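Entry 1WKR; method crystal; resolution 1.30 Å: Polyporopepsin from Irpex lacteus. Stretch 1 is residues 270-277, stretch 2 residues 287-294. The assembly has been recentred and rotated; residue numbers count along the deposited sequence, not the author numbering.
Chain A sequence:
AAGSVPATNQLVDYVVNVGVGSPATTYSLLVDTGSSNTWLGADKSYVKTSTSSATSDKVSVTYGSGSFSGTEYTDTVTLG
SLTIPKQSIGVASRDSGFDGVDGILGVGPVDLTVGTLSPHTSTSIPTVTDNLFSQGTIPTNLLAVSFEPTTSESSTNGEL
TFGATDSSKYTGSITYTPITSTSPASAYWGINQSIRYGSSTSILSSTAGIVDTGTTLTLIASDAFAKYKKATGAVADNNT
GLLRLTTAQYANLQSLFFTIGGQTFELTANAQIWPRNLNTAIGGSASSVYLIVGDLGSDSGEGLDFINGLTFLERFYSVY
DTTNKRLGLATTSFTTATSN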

ATOM      1  N   ASN A 270     -13.790  14.818  -3.344  1.00  3.94           N
ATOM      2  CA  ASN A 270     -13.624  13.992  -4.521  1.00  4.01           C
ATOM      3  C   ASN A 270     -12.663  12.801  -4.241  1.00  4.23           C
ATOM      4  O   ASN A 270     -12.826  11.697  -4.789  1.00  4.18           O
ATOM      5  CB  ASN A 270     -13.087  14.799  -5.708  1.00  4.63           C
ATOM      6  CG  ASN A 270     -13.133  14.003  -6.991  1.00  3.54           C
ATOM      7  OD1 ASN A 270     -12.126  13.527  -7.497  1.00  4.66           O
ATOM      8  ND2 ASN A 270     -14.350  13.924  -7.578  1.00  4.96           N
ATOM      9  N   ALA A 271     -11.645  13.066  -3.404  1.00  3.37           N
ATOM     10  CA  ALA A 271     -10.693  11.998  -3.038  1.00  3.73           C
ATOM     11  C   ALA A 271     -11.359  10.912  -2.227  1.00  3.36           C
ATOM     12  O   ALA A 271     -10.796   9.798  -2.108  1.00  3.94           O
ATOM     13  CB  ALA A 271      -9.562  12.600  -2.209  1.00  3.42           C
ATOM     14  N   GLN A 272     -12.512  11.174  -1.607  1.00  3.21           N
ATOM     15  CA  GLN A 272     -13.219  10.184  -0.776  1.00  3.23           C
ATOM     16  C   GLN A 272     -14.105   9.269  -1.558  1.00  3.45           C
ATOM     17  O   GLN A 272     -14.712   8.382  -0.960  1.00  4.05           O
ATOM     18  CB  GLN A 272     -14.049  10.909   0.291  1.00  3.98           C
ATOM     19  CG  GLN A 272     -13.181  11.505   1.420  1.00  3.57           C
ATOM     20  CD  GLN A 272     -14.002  12.400   2.315  1.00  3.75           C
ATOM     21  OE1 GLN A 272     -14.938  11.948   2.985  1.00  5.85           O
ATOM     22  NE2 GLN A 272     -13.713  13.668   2.307  1.00  4.99           N
ATOM     23  N   ILE A 273     -14.193   9.442  -2.884  1.00  3.84           N
ATOM     24  CA  ILE A 273     -15.125   8.628  -3.701  1.00  3.98           C
ATOM     25  C   ILE A 273     -14.358   7.780  -4.687  1.00  4.32           C
ATOM     26  O   ILE A 273     -13.254   8.113  -5.132  1.00  4.60           O
ATOM     27  CB  ILE A 273     -16.241   9.485  -4.386  1.00  4.10           C
ATOM     28  CG1 ILE A 273     -15.741  10.156  -5.674  1.00  4.37           C
ATOM     29  CG2 ILE A 273     -16.826  10.444  -3.363  1.00  4.75           C
ATOM     30  CD1 ILE A 273     -16.834  10.907  -6.410  1.00  5.03           C
ATOM     31  N   TRP A 274     -14.968   6.618  -5.060  1.00  4.06           N
ATOM     32  CA  TRP A 274     -14.449   5.755  -6.098  1.00  4.19           C
ATOM     33  C   TRP A 274     -14.570   6.456  -7.460  1.00  4.19           C
ATOM     34  O   TRP A 274     -15.586   7.193  -7.645  1.00  4.78           O
ATOM     35  CB  TRP A 274     -15.229   4.433  -6.079  1.00  4.83           C
ATOM     36  CG  TRP A 274     -14.786   3.410  -7.054  1.00  6.13           C
ATOM     37  CD1 TRP A 274     -15.199   3.231  -8.312  1.00  6.73           C
ATOM     38  CD2 TRP A 274     -13.742   2.425  -6.834  1.00  8.02           C
ATOM     39  NE1 TRP A 274     -14.494   2.208  -8.945  1.00  8.04           N
ATOM     40  CE2 TRP A 274     -13.605   1.730  -8.044  1.00  8.30           C
ATOM     41  CE3 TRP A 274     -12.892   2.119  -5.779  1.00 10.10           C
ATOM     42  CZ2 TRP A 274     -12.622   0.670  -8.241  1.00 10.48           C
ATOM     43  CZ3 TRP A 274     -11.992   1.057  -5.898  1.00 11.85           C
ATOM     44  CH2 TRP A 274     -11.816   0.398  -7.128  1.00 11.07           C
ATOM     45  N   PRO A 275     -13.650   6.307  -8.373  1.00  4.38           N
ATOM     46  CA  PRO A 275     -13.791   6.961  -9.701  1.00  4.74           C
ATOM     47  C   PRO A 275     -15.076   6.531 -10.389  1.00  5.23           C
ATOM     48  O   PRO A 275     -15.263   5.356 -10.742  1.00  5.86           O
ATOM     49  CB  PRO A 275     -12.537   6.482 -10.451  1.00  5.90           C
ATOM     50  CG  PRO A 275     -12.012   5.280  -9.723  1.00  6.74           C
ATOM     51  CD  PRO A 275     -12.377   5.569  -8.275  1.00  6.03           C
ATOM     52  N   ARG A 276     -15.991   7.502 -10.574  1.00  5.48           N
ATOM     53  CA  ARG A 276     -17.339   7.147 -10.993  1.00  5.76           C
ATOM     54  C   ARG A 276     -17.425   6.571 -12.410  1.00  6.91           C
ATOM     55  O   ARG A 276     -18.303   5.700 -12.640  1.00  8.04           O
ATOM     56  CB  ARG A 276     -18.250   8.350 -10.882  1.00  6.01           C
ATOM     57  CG  ARG A 276     -18.564   8.674  -9.425  1.00  5.73           C
ATOM     58  CD  ARG A 276     -19.326   9.966  -9.235  1.00  5.68           C
ATOM     59  NE  ARG A 276     -18.428  11.128  -9.427  1.00  5.27           N
ATOM     60  CZ  ARG A 276     -18.787  12.385  -9.119  1.00  5.24           C
ATOM     61  NH1 ARG A 276     -20.034  12.673  -8.750  1.00  6.29           N
ATOM     62  NH2 ARG A 276     -17.880  13.349  -9.155  1.00  5.64           N
ATOM     63  N   ASN A 277     -16.498   6.895 -13.266  1.00  7.25           N
ATOM     64  CA  ASN A 277     -16.526   6.279 -14.614  1.00  8.92           C
ATOM     65  C   ASN A 277     -16.146   4.887 -14.541  1.00  9.63           C
ATOM     66  O   ASN A 277     -16.346   4.133 -15.554  1.00 11.20           O
ATOM     67  CB  ASN A 277     -15.685   7.072 -15.616  1.00  9.29           C
ATOM     68  CG  ASN A 277     -14.250   6.898 -15.482  1.00  9.87           C
ATOM     69  OD1 ASN A 277     -13.606   7.134 -14.403  1.00 11.77           O
ATOM     70  ND2 ASN A 277     -13.539   6.374 -16.499  1.00 12.11           N
TER
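Stretch 2 287-294: SSVYLIVG

Residues 287-294 run alongside residues 270-277 in largely extended form and in the opposite direction, so that Ile292 pairs with the beginning of the first stretch and Ser287 with its end. The two backbones are joined by a single bridge between Ile273 and Leu291, whose CA atoms lie 4.3 Å apart; together the stretches bury 494 Å² of surface.

Stretch 1 opens with a 3-10 segment, Asn270 to Gln272, closed by a backbone hydrogen bond from Ile273 N to Asn270 O (3.3 Å). Asn270 itself stays out of reach of stretch 2. Ala271 turns its CB away, but its carbonyl meets the second stretch, with Ala271 O 3.5 Å from Ile292 CD1. At Gln272 the carbonyl oxygen accepts a nearly straight hydrogen bond from Ile292 N (2.9 Å), and the same oxygen receives a CA-H...O contact from Leu291 CA at 3.3 Å. The CA-to-CB bond of Gln272 points sideways, and Gln272 CG lies 4.5 Å from Val293 CG2.

Beyond Gln272 the chain becomes extended, with phi/psi of -117/152° at Ile273 and -68/144° at Trp274, which lets it follow the similarly extended Val289-Leu291. The carbonyl of Tyr290 is the counterpart of that of Gln272: Tyr290 O accepts a hydrogen bond from Trp274 N (2.8 Å) and lies 3.2 Å from Ile273 CA in a second CA-H...O contact. The hydrogen bonds from Ile292 N to Gln272 O and from Trp274 N to Tyr290 O flank the Ile273-Leu291 pair. Although the CB of Ile273 points away overall, its CG2 packs 3.7 Å from both Val289 CG1 and Leu291 CD2, forming a small aliphatic cluster beside the bridge.

Trp274, with chi1 in the t well, leads the end of its side chain away from stretch 2. Ile292, whose CB points toward stretch 1, nevertheless reaches the indole at its edge, with Ile292 CG2 3.8 Å from Trp274 CE3. As the backbones separate beyond this point, water takes over the link: water 1 donates to Trp274 O (2.8 Å) and accepts from Tyr290 N (2.9 Å).

Pro275 turns away and makes no contact. Arg276, at the start of a second 3-10 segment, directs its CB toward stretch 2 and lays its aliphatic portion over the backbone there, with Arg276 CG 3.3 Å from Ser288 O; farther out, Arg276 NH1 approaches Val289 CG2 to 3.9 Å. Arg276 CA is 6.7 Å from Ser287 CA, and water 2 spans the wider gap by donating to Arg276 O (2.8 Å) and accepting from Ser287 N (2.9 Å). Asn277 points away and takes no part.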

ATOM      1  N   SER A 287     -23.315   7.062 -12.568  1.00 10.25           N
ATOM      2  CA  SER A 287     -23.882   8.336 -12.051  1.00 10.57           C
ATOM      3  C   SER A 287     -24.253   8.086 -10.568  1.00 11.87           C
ATOM      4  O   SER A 287     -25.407   8.483 -10.152  1.00 14.42           O
ATOM      5  CB  SER A 287     -25.095   8.804 -12.815  1.00 12.75           C
ATOM      6  OG  SER A 287     -24.689   9.065 -14.173  1.00 19.63           O
ATOM      7  N   SER A 288     -23.482   7.389  -9.882  1.00 10.52           N
ATOM      8  CA  SER A 288     -23.663   7.047  -8.435  1.00  8.59           C
ATOM      9  C   SER A 288     -22.357   7.302  -7.682  1.00  6.55           C
ATOM     10  O   SER A 288     -21.294   7.199  -8.267  1.00  8.82           O
ATOM     11  CB  SER A 288     -23.935   5.554  -8.273  1.00 11.46           C
ATOM     12  OG  SER A 288     -25.080   5.171  -9.122  1.00 15.05           O
ATOM     13  N   VAL A 289     -22.504   7.711  -6.420  1.00  6.48           N
ATOM     14  CA  VAL A 289     -21.316   8.062  -5.590  1.00  5.31           C
ATOM     15  C   VAL A 289     -21.076   6.980  -4.511  1.00  5.57           C
ATOM     16  O   VAL A 289     -21.909   6.815  -3.616  1.00  6.71           O
ATOM     17  CB  VAL A 289     -21.558   9.397  -4.901  1.00  5.02           C
ATOM     18  CG1 VAL A 289     -20.354   9.729  -4.000  1.00  6.49           C
ATOM     19  CG2 VAL A 289     -21.684  10.487  -5.975  1.00  7.40           C
ATOM     20  N   TYR A 290     -19.924   6.316  -4.595  1.00  4.99           N
ATOM     21  CA  TYR A 290     -19.536   5.310  -3.603  1.00  5.41           C
ATOM     22  C   TYR A 290     -18.260   5.791  -2.930  1.00  4.44           C
ATOM     23  O   TYR A 290     -17.367   6.392  -3.562  1.00  5.72           O
ATOM     24  CB  TYR A 290     -19.272   3.911  -4.261  1.00  5.79           C
ATOM     25  CG  TYR A 290     -20.481   3.455  -5.031  1.00  5.97           C
ATOM     26  CD1 TYR A 290     -21.577   2.956  -4.420  1.00  8.47           C
ATOM     27  CD2 TYR A 290     -20.479   3.535  -6.421  1.00  8.55           C
ATOM     28  CE1 TYR A 290     -22.761   2.521  -5.145  1.00  9.91           C
ATOM     29  CE2 TYR A 290     -21.605   3.062  -7.164  1.00  9.67           C
ATOM     30  CZ  TYR A 290     -22.616   2.604  -6.467  1.00  9.72           C
ATOM     31  OH  TYR A 290     -23.770   2.179  -7.282  1.00 12.49           O
ATOM     32  N   LEU A 291     -18.124   5.555  -1.648  1.00  4.89           N
ATOM     33  CA  LEU A 291     -17.026   6.066  -0.837  1.00  4.63           C
ATOM     34  C   LEU A 291     -15.943   5.065  -0.646  1.00  4.03           C
ATOM     35  O   LEU A 291     -16.187   3.842  -0.524  1.00  5.37           O
ATOM     36  CB  LEU A 291     -17.510   6.584   0.489  1.00  5.05           C
ATOM     37  CG  LEU A 291     -18.682   7.577   0.457  1.00  4.61           C
ATOM     38  CD1 LEU A 291     -19.013   8.079   1.837  1.00  5.74           C
ATOM     39  CD2 LEU A 291     -18.362   8.722  -0.513  1.00  4.94           C
ATOM     40  N   ILE A 292     -14.695   5.558  -0.550  1.00  4.18           N
ATOM     41  CA  ILE A 292     -13.531   4.680  -0.345  1.00  3.89           C
ATOM     42  C   ILE A 292     -13.038   4.665   1.085  1.00  4.34           C
ATOM     43  O   ILE A 292     -12.045   4.007   1.360  1.00  4.21           O
ATOM     44  CB  ILE A 292     -12.405   4.925  -1.394  1.00  4.42           C
ATOM     45  CG1 ILE A 292     -11.925   6.399  -1.465  1.00  4.55           C
ATOM     46  CG2 ILE A 292     -12.899   4.471  -2.761  1.00  4.77           C
ATOM     47  CD1 ILE A 292     -11.296   6.895  -0.187  1.00  5.11           C
ATOM     48  N   VAL A 293     -13.730   5.342   1.978  1.00  3.70           N
ATOM     49  CA  VAL A 293     -13.505   5.202   3.423  1.00  4.32           C
ATOM     50  C   VAL A 293     -14.263   4.006   3.890  1.00  4.07           C
ATOM     51  O   VAL A 293     -15.506   3.940   3.677  1.00  4.72           O
ATOM     52  CB  VAL A 293     -13.903   6.492   4.178  1.00  5.31           C
ATOM     53  CG1 VAL A 293     -13.764   6.279   5.685  1.00  5.92           C
ATOM     54  CG2 VAL A 293     -13.042   7.643   3.708  1.00  8.33           C
ATOM     55  N   GLY A 294     -13.598   3.039   4.477  1.00  4.18           N
ATOM     56  CA  GLY A 294     -14.198   1.781   4.931  1.00  4.51           C
ATOM     57  C   GLY A 294     -13.936   1.443   6.339  1.00  4.47           C
ATOM     58  O   GLY A 294     -13.160   2.144   7.018  1.00  4.81           O
TER
HETATM   59  O   HOH W   1     -18.172   6.356  -6.882  1.00  5.90           O
HETATM   60  O   HOH W   2     -20.605   6.845 -13.712  1.00 16.56           O